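Local coordinates for protein Bd3459 (Bdellovibrio bacteriovorus, PDB 5CEC) that is a predatory endopeptidase of the S13 peptidase family, bound here by an immunity protein, with probable serine-type D-Ala-D-Ala carboxypeptidase activity, at residues Leu194-Met205 with Leu425-Tyr434. The protein carries 1 engineered substitution. Numbering follows the deposited sequence.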
loop_
_atom_site.group_PDB
_atom_site.type_symbol
_atom_site.label_atom_id
_atom_site.label_comp_id
_atom_site.label_asym_id
_atom_site.label_seq_id
_atom_site.Cartn_x
_atom_site.Cartn_y
_atom_site.Cartn_z
ATOM N N LEU A 194 -2.982 -8.735 17.314
ATOM C CA LEU A 194 -3.508 -7.385 17.548
ATOM C C LEU A 194 -3.183 -6.910 18.971
ATOM O O LEU A 194 -2.790 -5.763 19.168
ATOM C CB LEU A 194 -5.015 -7.357 17.350
ATOM C CG LEU A 194 -5.682 -6.004 17.597
ATOM C CD1 LEU A 194 -5.173 -4.978 16.593
ATOM C CD2 LEU A 194 -7.193 -6.169 17.567
ATOM N N LYS A 195 -3.385 -7.781 19.954
ATOM C CA LYS A 195 -3.201 -7.411 21.350
ATOM C C LYS A 195 -1.761 -6.975 21.598
ATOM O O LYS A 195 -1.520 -6.025 22.355
ATOM C CB LYS A 195 -3.600 -8.574 22.279
ATOM C CG LYS A 195 -3.387 -8.315 23.767
ATOM C CD LYS A 195 -3.991 -9.420 24.610
ATOM C CE LYS A 195 -3.853 -9.114 26.096
ATOM N NZ LYS A 195 -2.441 -9.117 26.550
ATOM N N THR A 196 -0.810 -7.653 20.952
ATOM C CA THR A 196 0.595 -7.296 21.071
ATOM C C THR A 196 0.894 -5.939 20.452
ATOM O O THR A 196 1.609 -5.148 21.041
ATOM C CB THR A 196 1.476 -8.377 20.434
ATOM O OG1 THR A 196 1.268 -9.601 21.146
ATOM C CG2 THR A 196 2.950 -8.009 20.484
ATOM N N LYS A 197 0.339 -5.677 19.266
ATOM C CA LYS A 197 0.442 -4.346 18.647
ATOM C C LYS A 197 -0.183 -3.286 19.531
ATOM O O LYS A 197 0.405 -2.216 19.730
ATOM C CB LYS A 197 -0.227 -4.323 17.276
ATOM C CG LYS A 197 0.530 -5.081 16.214
ATOM C CD LYS A 197 -0.273 -5.189 14.947
ATOM C CE LYS A 197 0.421 -6.088 13.934
ATOM N NZ LYS A 197 1.537 -5.382 13.248
ATOM N N ALA A 198 -1.371 -3.573 20.056
ATOM C CA ALA A 198 -2.049 -2.605 20.923
ATOM C C ALA A 198 -1.218 -2.233 22.147
ATOM O O ALA A 198 -1.127 -1.073 22.535
ATOM C CB ALA A 198 -3.401 -3.147 21.353
ATOM N N ALA A 199 -0.623 -3.232 22.772
ATOM C CA ALA A 199 0.254 -2.985 23.897
ATOM C C ALA A 199 1.455 -2.076 23.554
ATOM O O ALA A 199 1.866 -1.243 24.375
ATOM C CB ALA A 199 0.743 -4.306 24.436
ATOM N N ARG A 200 1.992 -2.201 22.343
ATOM C CA ARG A 200 3.084 -1.329 21.908
ATOM C C ARG A 200 2.707 0.161 21.817
ATOM O O ARG A 200 3.567 1.012 21.922
ATOM C CB ARG A 200 3.676 -1.799 20.580
ATOM C CG ARG A 200 4.427 -3.116 20.686
ATOM C CD ARG A 200 4.834 -3.654 19.330
ATOM N NE ARG A 200 5.713 -2.720 18.637
ATOM C CZ ARG A 200 5.944 -2.720 17.323
ATOM N NH1 ARG A 200 5.362 -3.612 16.514
ATOM N NH2 ARG A 200 6.762 -1.804 16.806
ATOM N N ILE A 201 1.426 0.453 21.628
ATOM C CA ILE A 201 0.924 1.830 21.620
ATOM C C ILE A 201 0.173 2.175 22.913
ATOM O O ILE A 201 -0.537 3.171 22.965
ATOM C CB ILE A 201 0.091 2.145 20.353
ATOM C CG1 ILE A 201 -1.238 1.389 20.311
ATOM C CG2 ILE A 201 0.905 1.854 19.084
ATOM C CD1 ILE A 201 -2.207 1.968 19.292
ATOM N N GLY A 202 0.354 1.370 23.957
ATOM C CA GLY A 202 -0.176 1.711 25.265
ATOM C C GLY A 202 -1.641 1.404 25.496
ATOM O O GLY A 202 -2.242 2.016 26.354
ATOM N N VAL A 203 -2.229 0.506 24.706
ATOM C CA VAL A 203 -3.632 0.150 24.829
ATOM C C VAL A 203 -3.769 -1.237 25.462
ATOM O O VAL A 203 -3.138 -2.202 25.013
ATOM C CB VAL A 203 -4.324 0.151 23.448
ATOM C CG1 VAL A 203 -5.771 -0.365 23.535
ATOM C CG2 VAL A 203 -4.294 1.543 22.829
ATOM N N GLN A 204 -4.636 -1.318 26.474
ATOM C CA GLN A 204 -4.948 -2.545 27.181
ATOM C C GLN A 204 -6.091 -3.289 26.515
ATOM O O GLN A 204 -7.057 -2.674 26.059
ATOM C CB GLN A 204 -5.323 -2.194 28.622
ATOM C CG GLN A 204 -5.746 -3.329 29.521
ATOM C CD GLN A 204 -6.375 -2.800 30.793
ATOM O OE1 GLN A 204 -5.756 -2.018 31.519
ATOM N NE2 GLN A 204 -7.623 -3.195 31.051
ATOM N N MET A 205 -5.963 -4.605 26.432
ATOM C CA MET A 205 -6.993 -5.483 25.886
ATOM C C MET A 205 -7.172 -6.697 26.788
ATOM O O MET A 205 -6.231 -7.119 27.479
ATOM C CB MET A 205 -6.667 -5.880 24.445
ATOM C CG MET A 205 -6.667 -4.701 23.483
ATOM S SD MET A 205 -6.405 -5.174 21.776
ATOM C CE MET A 205 -7.939 -5.992 21.394
ATOM N N LEU A 425 2.869 2.712 14.119
ATOM C CA LEU A 425 2.117 1.481 14.131
ATOM C C LEU A 425 0.637 1.839 14.122
ATOM O O LEU A 425 -0.012 1.863 15.161
ATOM C CB LEU A 425 2.486 0.662 15.362
ATOM C CG LEU A 425 1.925 -0.749 15.443
ATOM C CD1 LEU A 425 2.412 -1.599 14.271
ATOM C CD2 LEU A 425 2.350 -1.381 16.784
ATOM N N PRO A 426 0.080 2.091 12.918
ATOM C CA PRO A 426 -1.282 2.586 12.867
ATOM C C PRO A 426 -2.291 1.453 13.080
ATOM O O PRO A 426 -2.271 0.456 12.343
ATOM C CB PRO A 426 -1.361 3.229 11.478
ATOM C CG PRO A 426 -0.349 2.492 10.669
ATOM C CD PRO A 426 0.734 2.123 11.612
ATOM N N LEU A 427 -3.111 1.566 14.118
ATOM C CA LEU A 427 -4.213 0.651 14.388
ATOM C C LEU A 427 -5.523 1.411 14.228
ATOM O O LEU A 427 -5.528 2.652 14.169
ATOM C CB LEU A 427 -4.103 0.093 15.824
ATOM C CG LEU A 427 -2.813 -0.646 16.148
ATOM C CD1 LEU A 427 -2.883 -1.210 17.564
ATOM C CD2 LEU A 427 -2.462 -1.728 15.165
ATOM N N PRO A 428 -6.655 0.696 14.201
ATOM C CA PRO A 428 -7.935 1.376 14.047
ATOM C C PRO A 428 -8.384 2.136 15.279
ATOM O O PRO A 428 -9.332 2.905 15.201
ATOM C CB PRO A 428 -8.929 0.233 13.727
ATOM C CG PRO A 428 -8.062 -0.901 13.234
ATOM C CD PRO A 428 -6.796 -0.767 14.043
ATOM N N PHE A 429 -7.684 1.928 16.391
ATOM C CA PHE A 429 -8.007 2.499 17.696
ATOM C C PHE A 429 -6.703 2.952 18.346
ATOM O O PHE A 429 -5.608 2.499 17.946
ATOM C CB PHE A 429 -8.749 1.467 18.572
ATOM C CG PHE A 429 -8.033 0.151 18.690
ATOM C CD1 PHE A 429 -7.068 -0.050 19.662
ATOM C CD2 PHE A 429 -8.331 -0.899 17.828
ATOM C CE1 PHE A 429 -6.405 -1.240 19.742
ATOM C CE2 PHE A 429 -7.671 -2.110 17.920
ATOM C CZ PHE A 429 -6.706 -2.270 18.882
ATOM N N ASP A 430 -6.811 3.784 19.378
ATOM C CA ASP A 430 -5.647 4.153 20.184
ATOM C C ASP A 430 -6.070 4.252 21.646
ATOM O O ASP A 430 -7.155 3.818 21.994
ATOM C CB ASP A 430 -4.959 5.405 19.627
ATOM C CG ASP A 430 -5.731 6.690 19.897
ATOM O OD1 ASP A 430 -6.869 6.637 20.414
ATOM O OD2 ASP A 430 -5.183 7.783 19.606
ATOM N N LYS A 431 -5.233 4.863 22.478
ATOM C CA LYS A 431 -5.513 4.971 23.920
ATOM C C LYS A 431 -6.693 5.890 24.281
ATOM O O LYS A 431 -7.098 5.927 25.434
ATOM C CB LYS A 431 -4.234 5.347 24.680
ATOM C CG LYS A 431 -3.806 6.801 24.523
ATOM C CD LYS A 431 -2.539 7.126 25.314
ATOM C CE LYS A 431 -1.285 6.581 24.653
ATOM N NZ LYS A 431 -0.068 6.832 25.474
ATOM N N TYR A 432 -7.277 6.590 23.296
ATOM C CA TYR A 432 -8.508 7.368 23.529
ATOM C C TYR A 432 -9.762 6.706 22.993
ATOM O O TYR A 432 -10.844 7.281 23.052
ATOM C CB TYR A 432 -8.349 8.809 23.017
ATOM C CG TYR A 432 -7.222 9.526 23.716
ATOM C CD1 TYR A 432 -7.402 10.091 24.989
ATOM C CD2 TYR A 432 -5.959 9.602 23.134
ATOM C CE1 TYR A 432 -6.352 10.719 25.640
ATOM C CE2 TYR A 432 -4.913 10.254 23.774
ATOM C CZ TYR A 432 -5.114 10.789 25.029
ATOM O OH TYR A 432 -4.082 11.424 25.667
ATOM N N SER A 433 -9.620 5.460 22.513
ATOM C CA SER A 433 -10.731 4.732 21.924
ATOM C C SER A 433 -11.556 3.929 22.902
ATOM O O SER A 433 -12.588 3.389 22.523
ATOM C CB SER A 433 -10.222 3.779 20.835
ATOM O OG SER A 433 -9.587 4.495 19.773
ATOM N N TYR A 434 -11.127 3.853 24.158
ATOM C CA TYR A 434 -11.865 3.090 25.147
ATOM C C TYR A 434 -13.326 3.525 25.204
ATOM O O TYR A 434 -13.641 4.711 25.072
ATOM C CB TYR A 434 -11.244 3.239 26.519
ATOM C CG TYR A 434 -9.838 2.687 26.632
ATOM C CD1 TYR A 434 -9.617 1.318 26.631
ATOM C CD2 TYR A 434 -8.731 3.528 26.788
ATOM C CE1 TYR A 434 -8.355 0.796 26.778
ATOM C CE2 TYR A 434 -7.455 3.006 26.927
ATOM C CZ TYR A 434 -7.273 1.636 26.904
ATOM O OH TYR A 434 -6.033 1.091 27.065
HETATM O O HOH W 1 -2.294 5.044 21.769
HETATM O O HOH W 2 -4.204 2.807 28.003
#
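F429 drives its ring in among L194, A198, V203 and M205, a compact example of how an irregular chain can be fitted against the end of a helix. With CG held between the backbone N and the carbonyl carbon (chi1 53°), the ring reaches back to the helix: A198 CB lies at its edge, 3.9 Å from CE1, while L194 CD1 approaches CZ obliquely at the same distance. M205 SD, 4.1 Å from F429 CZ, adds an oblique Met-aromatic contact, and F123 of helix 118-130 stacks on the same ring. Beside this buried cluster L427 CD1 touches both A198 CA and I201 CD1, 3.7 Å from the latter, and V203 CG2 presses on the backbone at D430 and K431, 3.4 Å from D430 C.

Both flanks of this buried apolar core are more open to solvent. At one, L425 CD2 sits over a face of the R200 guanidinium, offset toward its rim, and 3.6 Å from K197 O; a sulfate ion lies near the K197 side chain. At the other, polar links take over: Q204 N donates an almost straight bond (172°) to Y434 OH, 2.8 Å away at the ring edge, where a water also joins this hydroxyl to G202 O. A second water donates to I201 O and accepts from K431 N. The type I beta turn D430-S433 carries an Asx turn, D430 OD1 accepting from Y432 N from above the carboxylate plane; the same oxygen forms a salt bridge with R89, outside the turn.

All this packs the loop leading to strand 436-437 against the end of helix 188-200, a Schellman motif in which V203 N bonds to A198 O, G202 N bonds to A199 O, and G202 is the positive-phi C-prime residue.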